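One contact in two related proteins. Structure 1 is DtpA from Streptomyces lividans, which is a haem-containing dye-decolorizing-type peroxidase that probably uses hydrogen peroxide to oxidise dyes and other organic compounds: PDB 5MAP (chain A, 1.49 Å), residues 219-224 and 321-326. Structure 2 is Dye-decolorizing peroxidase Tfu_3078 from Thermobifida fusca: PDB 5FW4 (chain B, 1.80 Å), residues 275-280 and 374-379. Both blocks share one frame: the second was fitted to the first on N, CA, C and O of the twelve residues, RMSD 0.22 Å. Numbering follows each deposited sequence.

Structure 1 (5MAP); sequences SYVVVR and LFVCWQ. With HEM (protoporphyrin IX containing Fe), chain C.
Val221 lies over the six-membered ring of Trp325 where strands 219-228 and 316-326, inner strands of an antiparallel sheet, pair in the C-terminal half of the DyP-type fold. Backbone hydrogen bonds set the antiparallel register: Val222 N donates to Cys324 O at 2.9 Å, and Arg224 N to Phe322 O at 2.8 Å. The apolar contacts gather on the face turned to strand 126-132. Val221 CB stands 3.7 Å from the Trp325 ring centroid, 17° off the normal, a CH-pi contact. With CG2 anti to the backbone N, Val221 brings that methyl to 3.4 Å from Val323 CG1. Val223 CG2 and Val323 CG2 are 4.3 Å apart. On the haem face, Val222 CB rests against Cys324 SG at 3.8 Å. The Phe322 ring, part of the haem pocket, has the haem methyl CMC over one face, with CE1 3.5 Å from haem C2C. Arg224 CG passes Phe322 CD2 at 3.9 Å; its guanidinium goes on to Asp115 in a salt bridge and to Ser355 and His352.

Structure 2 (5FW4); sequences SYLVVR and LFMAWQ. With HEM (protoporphyrin IX containing Fe), chain D.
The indole of Trp378 has Leu277 over one face. Backbone hydrogen bonds set the antiparallel register: Val278 N donates to Ala377 O at 2.9 Å, and Arg280 N to Phe375 O at 2.9 Å. The apolar contacts gather on the face turned to strand 184-190. Leu277 CB stands 4.0 Å from the centroid of the Trp378 six-membered ring, 16° off the normal, a CH-pi contact. With CG anti to the backbone N (chi1 172°) and chi2 at 67°, Leu277 CD1 comes to 3.7 Å from Met376 CB and over the indole face. Val279 CG2 and Met376 CG are 4.2 Å apart, and Val279 CG2 also meets Leu374 CD1 at 3.6 Å, an oblique crossing of two branched chains. On the haem face, Ala377 puts a methyl group opposite Val278 in the ladder. The Phe375 ring, part of the haem pocket, has the haem methyl CMC over one face, with CE2 3.3 Å from haem C2C. Arg280 CG passes Phe375 CD1 at 4.1 Å; its guanidinium goes on to Asp173 in a salt bridge and to Ser409 and His406.

How the two compare
At the first exchange, Val221(A) against Leu277(B), the CB atoms coincide within the error, and CG2 of Val221(A) and CG of Leu277(B) fall 1.0 Å apart. CG1 of Val221(A) has no counterpart in the leucine, while CD2 of Leu277(B) has none in the valine. The indole is touched in both: Val221(A) CB lies 3.6 Å from Trp325(A) CZ3, and Leu277(B) CB 3.9 Å from Trp378(B) CZ3.

Val323(A) against Met376(B) also shares its CB place, and CG2 of Val323(A) and CG of Met376(B) are 0.6 Å apart. CG1 of Val323(A) is unmatched; SD and CE of Met376(B) extend the chain beyond any atom of the valine.

Cys324(A) against Ala377(B) differs by one side-chain atom: SG of Cys324(A), which lies against Val222(A) CB, has no counterpart, and with it that sulfur contact is absent. The CB atoms coincide, each 3.7 Å from CZ of its phenylalanine, Phe322(A) or Phe375(B).

Two residues of like identity are modelled differently. Val223(A) has chi1 174° and Val279(B) 49°, and the place of CG2 of Val223(A) is left. In Leu321(A) chi1 sets CG beside the backbone N, in Leu374(B) anti to it (177°), and chi2 differs too; the CG atoms stand 2.3 Å apart after superposition, and the places of CG, CD1 and CD2 of Leu321(A) are left. A contact appears in structure 2 alone: Val279(B) CG2 meets Leu374(B) CD1 at 3.6 Å, whereas Val223(A) CG1 comes no nearer to Leu321(A) than 5.8 Å, at its C.

What stays is the frame: the CA atoms that can be compared, the central backbone bonds, the side chains of Ser219(A), Val222(A), Arg224(A), Phe322(A) and Trp325(A) with their counterparts, and the bound haem.

Structure 1 (5MAP)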
loop_
_atom_site.group_PDB
_atom_site.type_symbol
_atom_site.label_atom_id
_atom_site.label_comp_id
_atom_site.label_asym_id
_atom_site.label_seq_id
_atom_site.Cartn_x
_atom_site.Cartn_y
_atom_site.Cartn_z
ATOM N N SER A 219 10.462 16.577 -19.005
ATOM C CA SER A 219 9.049 16.499 -19.290
ATOM C C SER A 219 8.358 17.311 -18.194
ATOM O O SER A 219 8.920 17.480 -17.146
ATOM C CB SER A 219 8.562 15.062 -19.252
ATOM O OG SER A 219 7.202 14.902 -19.733
ATOM N N TYR A 220 7.096 17.647 -18.428
ATOM C CA TYR A 220 6.228 18.235 -17.404
ATOM C C TYR A 220 5.181 17.222 -16.947
ATOM O O TYR A 220 4.519 16.622 -17.752
ATOM C CB TYR A 220 5.502 19.502 -17.971
ATOM C CG TYR A 220 6.542 20.538 -18.316
ATOM C CD1 TYR A 220 7.029 21.431 -17.365
ATOM C CD2 TYR A 220 7.060 20.616 -19.592
ATOM C CE1 TYR A 220 8.064 22.317 -17.657
ATOM C CE2 TYR A 220 8.085 21.523 -19.874
ATOM C CZ TYR A 220 8.507 22.374 -18.932
ATOM O OH TYR A 220 9.565 23.234 -19.318
ATOM N N VAL A 221 5.033 17.083 -15.617
ATOM C CA VAL A 221 4.145 16.104 -15.059
ATOM C C VAL A 221 3.006 16.930 -14.472
ATOM O O VAL A 221 3.218 17.973 -13.882
ATOM C CB VAL A 221 4.887 15.305 -13.986
ATOM C CG1 VAL A 221 5.434 16.196 -12.786
ATOM C CG2 VAL A 221 4.054 14.162 -13.464
ATOM N N VAL A 222 1.819 16.388 -14.583
ATOM C CA VAL A 222 0.664 16.896 -13.836
ATOM C C VAL A 222 0.204 15.753 -12.970
ATOM O O VAL A 222 -0.001 14.679 -13.466
ATOM C CB VAL A 222 -0.437 17.397 -14.746
ATOM C CG1 VAL A 222 -1.665 17.718 -13.897
ATOM C CG2 VAL A 222 -0.015 18.625 -15.469
ATOM N N VAL A 223 0.080 16.010 -11.679
ATOM C CA VAL A 223 -0.425 15.073 -10.674
ATOM C C VAL A 223 -1.783 15.546 -10.265
ATOM O O VAL A 223 -1.950 16.707 -9.946
ATOM C CB VAL A 223 0.488 15.051 -9.425
ATOM C CG1 VAL A 223 -0.062 14.218 -8.318
ATOM C CG2 VAL A 223 1.861 14.489 -9.874
ATOM N N ARG A 224 -2.762 14.643 -10.248
ATOM C CA ARG A 224 -4.097 14.988 -9.734
ATOM C C ARG A 224 -4.569 13.861 -8.817
ATOM O O ARG A 224 -4.616 12.674 -9.233
ATOM C CB ARG A 224 -5.103 15.227 -10.851
ATOM C CG ARG A 224 -4.671 16.258 -11.890
ATOM C CD ARG A 224 -4.887 17.678 -11.463
ATOM N NE ARG A 224 -6.295 18.092 -11.403
ATOM C CZ ARG A 224 -6.681 19.363 -11.464
ATOM N NH1 ARG A 224 -5.823 20.334 -11.406
ATOM N NH2 ARG A 224 -7.962 19.657 -11.548
ATOM N N LEU A 321 -4.393 8.284 -8.274
ATOM C CA LEU A 321 -3.303 9.260 -8.288
ATOM C C LEU A 321 -2.901 9.388 -9.737
ATOM O O LEU A 321 -2.101 8.599 -10.270
ATOM C CB LEU A 321 -2.116 8.862 -7.385
ATOM C CG LEU A 321 -2.424 8.538 -5.944
ATOM C CD1 LEU A 321 -1.189 8.054 -5.286
ATOM C CD2 LEU A 321 -3.004 9.758 -5.191
ATOM N N PHE A 322 -3.546 10.340 -10.387
ATOM C CA PHE A 322 -3.372 10.563 -11.813
ATOM C C PHE A 322 -2.073 11.236 -12.038
ATOM O O PHE A 322 -1.846 12.236 -11.411
ATOM C CB PHE A 322 -4.510 11.465 -12.287
ATOM C CG PHE A 322 -4.416 11.912 -13.689
ATOM C CD1 PHE A 322 -4.884 11.121 -14.709
ATOM C CD2 PHE A 322 -3.754 13.110 -13.980
ATOM C CE1 PHE A 322 -4.744 11.513 -16.048
ATOM C CE2 PHE A 322 -3.651 13.530 -15.306
ATOM C CZ PHE A 322 -4.165 12.737 -16.329
ATOM N N VAL A 323 -1.205 10.695 -12.892
ATOM C CA VAL A 323 0.108 11.309 -13.158
ATOM C C VAL A 323 0.218 11.211 -14.661
ATOM O O VAL A 323 0.096 10.160 -15.243
ATOM C CB VAL A 323 1.238 10.494 -12.466
ATOM C CG1 VAL A 323 2.572 11.172 -12.701
ATOM C CG2 VAL A 323 0.991 10.382 -10.967
ATOM N N CYS A 324 0.336 12.359 -15.307
ATOM C CA CYS A 324 0.518 12.382 -16.750
ATOM C C CYS A 324 1.722 13.264 -17.102
ATOM O O CYS A 324 2.147 14.150 -16.381
ATOM C CB CYS A 324 -0.690 12.846 -17.510
ATOM S SG CYS A 324 -1.063 14.593 -17.265
ATOM N N TRP A 325 2.281 12.922 -18.273
ATOM C CA TRP A 325 3.564 13.397 -18.758
ATOM C C TRP A 325 3.419 13.992 -20.138
ATOM O O TRP A 325 2.750 13.399 -21.000
ATOM C CB TRP A 325 4.536 12.260 -18.781
ATOM C CG TRP A 325 4.857 11.681 -17.467
ATOM C CD1 TRP A 325 4.297 10.579 -16.896
ATOM C CD2 TRP A 325 5.803 12.178 -16.530
ATOM N NE1 TRP A 325 4.833 10.346 -15.674
ATOM C CE2 TRP A 325 5.775 11.305 -15.397
ATOM C CE3 TRP A 325 6.718 13.245 -16.545
ATOM C CZ2 TRP A 325 6.601 11.507 -14.287
ATOM C CZ3 TRP A 325 7.551 13.409 -15.463
ATOM C CH2 TRP A 325 7.484 12.554 -14.340
ATOM N N GLN A 326 4.040 15.124 -20.343
ATOM C CA GLN A 326 3.856 15.890 -21.620
ATOM C C GLN A 326 4.962 16.851 -21.824
ATOM O O GLN A 326 5.528 17.386 -20.837
ATOM C CB GLN A 326 2.546 16.687 -21.689
ATOM C CG GLN A 326 2.260 17.620 -20.544
ATOM C CD GLN A 326 1.262 17.019 -19.610
ATOM O OE1 GLN A 326 0.055 16.802 -19.968
ATOM N NE2 GLN A 326 1.769 16.612 -18.429
HETATM C CHA HEM C . -8.172 6.970 -21.359
HETATM C CHB HEM C . -10.122 6.231 -16.927
HETATM C CHC HEM C . -8.902 10.842 -15.649
HETATM C CHD HEM C . -7.001 11.439 -20.068
HETATM C C1A HEM C . -8.817 6.440 -20.270
HETATM C C2A HEM C . -9.409 5.144 -20.247
HETATM C C3A HEM C . -9.961 4.928 -19.031
HETATM C C4A HEM C . -9.709 6.093 -18.241
HETATM C CMA HEM C . -10.703 3.686 -18.529
HETATM C CAA HEM C . -9.459 4.212 -21.433
HETATM C CBA HEM C . -8.363 3.153 -21.627
HETATM C CGA HEM C . -7.069 3.842 -21.966
HETATM O O1A HEM C . -6.784 4.218 -23.099
HETATM O O2A HEM C . -6.316 4.014 -21.032
HETATM C C1B HEM C . -9.946 7.470 -16.185
HETATM C C2B HEM C . -10.304 7.625 -14.825
HETATM C C3B HEM C . -9.969 8.884 -14.450
HETATM C C4B HEM C . -9.373 9.534 -15.615
HETATM C CMB HEM C . -10.978 6.629 -13.950
HETATM C CAB HEM C . -10.073 9.588 -13.155
HETATM C CBB HEM C . -10.042 8.997 -11.970
HETATM C C1C HEM C . -8.318 11.422 -16.770
HETATM C C2C HEM C . -7.878 12.780 -16.840
HETATM C C3C HEM C . -7.273 12.972 -18.087
HETATM C C4C HEM C . -7.443 11.701 -18.794
HETATM C CMC HEM C . -7.976 13.769 -15.691
HETATM C CAC HEM C . -6.677 14.170 -18.726
HETATM C CBC HEM C . -6.974 15.440 -18.392
HETATM C C1D HEM C . -7.178 10.208 -20.736
HETATM C C2D HEM C . -6.590 10.014 -22.050
HETATM C C3D HEM C . -6.936 8.792 -22.451
HETATM C C4D HEM C . -7.716 8.257 -21.332
HETATM C CMD HEM C . -5.813 10.972 -22.866
HETATM C CAD HEM C . -6.590 8.167 -23.765
HETATM C CBD HEM C . -7.502 8.665 -24.890
HETATM C CGD HEM C . -7.237 7.878 -26.196
HETATM O O1D HEM C . -7.867 6.793 -26.470
HETATM O O2D HEM C . -6.324 8.335 -26.946
HETATM N NA HEM C . -9.033 7.028 -19.032
HETATM N NB HEM C . -9.350 8.644 -16.605
HETATM N NC HEM C . -8.139 10.814 -17.976
HETATM N ND HEM C . -7.882 9.140 -20.293
HETATM FE FE HEM C . -8.613 8.917 -18.524
#

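Structure 2 (5FW4)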
loop_
_atom_site.group_PDB
_atom_site.type_symbol
_atom_site.label_atom_id
_atom_site.label_comp_id
_atom_site.label_asym_id
_atom_site.label_seq_id
_atom_site.Cartn_x
_atom_site.Cartn_y
_atom_site.Cartn_z
ATOM N N SER B 275 10.504 16.931 -19.187
ATOM C CA SER B 275 9.085 16.602 -19.302
ATOM C C SER B 275 8.333 17.277 -18.161
ATOM O O SER B 275 8.915 17.579 -17.117
ATOM C CB SER B 275 8.857 15.080 -19.277
ATOM O OG SER B 275 7.493 14.723 -19.596
ATOM N N TYR B 276 7.038 17.513 -18.385
ATOM C CA TYR B 276 6.174 18.121 -17.390
ATOM C C TYR B 276 5.168 17.090 -16.873
ATOM O O TYR B 276 4.504 16.381 -17.662
ATOM C CB TYR B 276 5.447 19.317 -17.958
ATOM C CG TYR B 276 6.357 20.483 -18.258
ATOM C CD1 TYR B 276 6.671 21.416 -17.270
ATOM C CD2 TYR B 276 6.932 20.640 -19.513
ATOM C CE1 TYR B 276 7.523 22.470 -17.528
ATOM C CE2 TYR B 276 7.780 21.706 -19.787
ATOM C CZ TYR B 276 8.074 22.621 -18.786
ATOM O OH TYR B 276 8.917 23.693 -19.046
ATOM N N LEU B 277 5.089 17.025 -15.551
ATOM C CA LEU B 277 4.200 16.149 -14.810
ATOM C C LEU B 277 3.020 16.933 -14.257
ATOM O O LEU B 277 3.196 17.886 -13.482
ATOM C CB LEU B 277 4.952 15.491 -13.628
ATOM C CG LEU B 277 4.090 14.686 -12.642
ATOM C CD1 LEU B 277 3.509 13.455 -13.284
ATOM C CD2 LEU B 277 4.897 14.286 -11.406
ATOM N N VAL B 278 1.804 16.552 -14.672
ATOM C CA VAL B 278 0.631 16.986 -13.973
ATOM C C VAL B 278 0.192 15.849 -13.075
ATOM O O VAL B 278 -0.058 14.719 -13.555
ATOM C CB VAL B 278 -0.530 17.385 -14.912
ATOM C CG1 VAL B 278 -1.754 17.715 -14.091
ATOM C CG2 VAL B 278 -0.128 18.564 -15.787
ATOM N N VAL B 279 0.093 16.138 -11.774
ATOM C CA VAL B 279 -0.431 15.162 -10.834
ATOM C C VAL B 279 -1.767 15.627 -10.317
ATOM O O VAL B 279 -1.953 16.796 -9.952
ATOM C CB VAL B 279 0.552 14.803 -9.688
ATOM C CG1 VAL B 279 1.117 16.025 -9.040
ATOM C CG2 VAL B 279 -0.110 13.924 -8.642
ATOM N N ARG B 280 -2.713 14.698 -10.290
ATOM C CA ARG B 280 -4.017 14.986 -9.730
ATOM C C ARG B 280 -4.394 13.851 -8.783
ATOM O O ARG B 280 -4.270 12.663 -9.134
ATOM C CB ARG B 280 -5.058 15.133 -10.874
ATOM C CG ARG B 280 -4.719 16.159 -11.947
ATOM C CD ARG B 280 -4.961 17.601 -11.491
ATOM N NE ARG B 280 -6.383 17.950 -11.626
ATOM C CZ ARG B 280 -6.895 19.173 -11.671
ATOM N NH1 ARG B 280 -6.129 20.248 -11.599
ATOM N NH2 ARG B 280 -8.214 19.314 -11.836
ATOM N N LEU B 374 -4.347 8.252 -8.160
ATOM C CA LEU B 374 -3.287 9.212 -8.171
ATOM C C LEU B 374 -2.868 9.306 -9.627
ATOM O O LEU B 374 -2.038 8.538 -10.123
ATOM C CB LEU B 374 -2.157 8.763 -7.236
ATOM C CG LEU B 374 -0.949 9.672 -7.215
ATOM C CD1 LEU B 374 -1.340 11.090 -6.858
ATOM C CD2 LEU B 374 -0.012 9.081 -6.183
ATOM N N PHE B 375 -3.516 10.223 -10.344
ATOM C CA PHE B 375 -3.339 10.355 -11.766
ATOM C C PHE B 375 -2.081 11.131 -12.085
ATOM O O PHE B 375 -1.833 12.166 -11.493
ATOM C CB PHE B 375 -4.538 11.124 -12.315
ATOM C CG PHE B 375 -4.394 11.569 -13.734
ATOM C CD1 PHE B 375 -3.719 12.750 -14.055
ATOM C CD2 PHE B 375 -5.058 10.871 -14.759
ATOM C CE1 PHE B 375 -3.636 13.179 -15.376
ATOM C CE2 PHE B 375 -4.949 11.287 -16.072
ATOM C CZ PHE B 375 -4.256 12.441 -16.390
ATOM N N MET B 376 -1.297 10.649 -13.044
ATOM C CA MET B 376 -0.075 11.327 -13.412
ATOM C C MET B 376 0.077 11.347 -14.917
ATOM O O MET B 376 0.195 10.291 -15.541
ATOM C CB MET B 376 1.150 10.667 -12.737
ATOM C CG MET B 376 1.226 10.898 -11.251
ATOM S SD MET B 376 2.822 10.497 -10.484
ATOM C CE MET B 376 2.531 8.813 -10.071
ATOM N N ALA B 377 0.065 12.543 -15.499
ATOM C CA ALA B 377 0.289 12.696 -16.927
ATOM C C ALA B 377 1.601 13.407 -17.203
ATOM O O ALA B 377 1.880 14.449 -16.631
ATOM C CB ALA B 377 -0.849 13.430 -17.601
ATOM N N TRP B 378 2.346 12.813 -18.123
ATOM C CA TRP B 378 3.601 13.329 -18.626
ATOM C C TRP B 378 3.431 13.873 -20.018
ATOM O O TRP B 378 2.725 13.273 -20.872
ATOM C CB TRP B 378 4.589 12.204 -18.636
ATOM C CG TRP B 378 4.868 11.692 -17.316
ATOM C CD1 TRP B 378 4.285 10.637 -16.693
ATOM C CD2 TRP B 378 5.876 12.181 -16.426
ATOM N NE1 TRP B 378 4.835 10.455 -15.457
ATOM C CE2 TRP B 378 5.844 11.371 -15.282
ATOM C CE3 TRP B 378 6.795 13.223 -16.500
ATOM C CZ2 TRP B 378 6.673 11.576 -14.218
ATOM C CZ3 TRP B 378 7.645 13.416 -15.450
ATOM C CH2 TRP B 378 7.562 12.609 -14.309
ATOM N N GLN B 379 4.062 15.009 -20.264
ATOM C CA GLN B 379 4.001 15.648 -21.567
ATOM C C GLN B 379 5.071 16.709 -21.735
ATOM O O GLN B 379 5.575 17.242 -20.742
ATOM C CB GLN B 379 2.634 16.298 -21.840
ATOM C CG GLN B 379 2.194 17.390 -20.874
ATOM C CD GLN B 379 1.288 16.894 -19.747
ATOM O OE1 GLN B 379 0.092 16.719 -19.934
ATOM N NE2 GLN B 379 1.853 16.695 -18.576
HETATM C CHA HEM D . -8.334 6.760 -21.151
HETATM C CHB HEM D . -9.960 6.040 -16.647
HETATM C CHC HEM D . -8.967 10.660 -15.627
HETATM C CHD HEM D . -7.094 11.300 -20.046
HETATM C C1A HEM D . -8.851 6.186 -20.016
HETATM C C2A HEM D . -9.318 4.857 -19.961
HETATM C C3A HEM D . -9.794 4.669 -18.705
HETATM C C4A HEM D . -9.616 5.854 -17.981
HETATM C CMA HEM D . -10.357 3.418 -18.144
HETATM C CAA HEM D . -9.339 3.861 -21.093
HETATM C CBA HEM D . -8.091 2.988 -21.160
HETATM C CGA HEM D . -6.900 3.772 -21.629
HETATM O O1A HEM D . -6.013 4.069 -20.783
HETATM O O2A HEM D . -6.805 4.104 -22.837
HETATM C C1B HEM D . -9.825 7.273 -15.984
HETATM C C2B HEM D . -10.207 7.483 -14.637
HETATM C C3B HEM D . -9.931 8.786 -14.322
HETATM C C4B HEM D . -9.349 9.355 -15.539
HETATM C CMB HEM D . -10.790 6.435 -13.731
HETATM C CAB HEM D . -10.064 9.532 -13.066
HETATM C CBB HEM D . -10.327 8.962 -11.890
HETATM C C1C HEM D . -8.374 11.242 -16.723
HETATM C C2C HEM D . -7.929 12.546 -16.769
HETATM C C3C HEM D . -7.375 12.719 -18.032
HETATM C C4C HEM D . -7.511 11.506 -18.745
HETATM C CMC HEM D . -8.056 13.491 -15.602
HETATM C CAC HEM D . -6.803 13.871 -18.713
HETATM C CBC HEM D . -7.046 15.093 -18.352
HETATM C C1D HEM D . -7.310 10.059 -20.668
HETATM C C2D HEM D . -6.902 9.842 -22.061
HETATM C C3D HEM D . -7.262 8.574 -22.368
HETATM C C4D HEM D . -7.894 8.050 -21.162
HETATM C CMD HEM D . -6.192 10.810 -22.991
HETATM C CAD HEM D . -7.029 7.878 -23.694
HETATM C CBD HEM D . -8.135 8.296 -24.667
HETATM C CGD HEM D . -7.863 7.740 -26.048
HETATM O O1D HEM D . -7.050 8.271 -26.830
HETATM O O2D HEM D . -8.465 6.703 -26.402
HETATM N NA HEM D . -9.049 6.792 -18.792
HETATM N NB HEM D . -9.318 8.403 -16.473
HETATM N NC HEM D . -8.151 10.646 -17.933
HETATM N ND HEM D . -7.908 8.960 -20.138
HETATM FE FE HEM D . -8.642 8.703 -18.404
#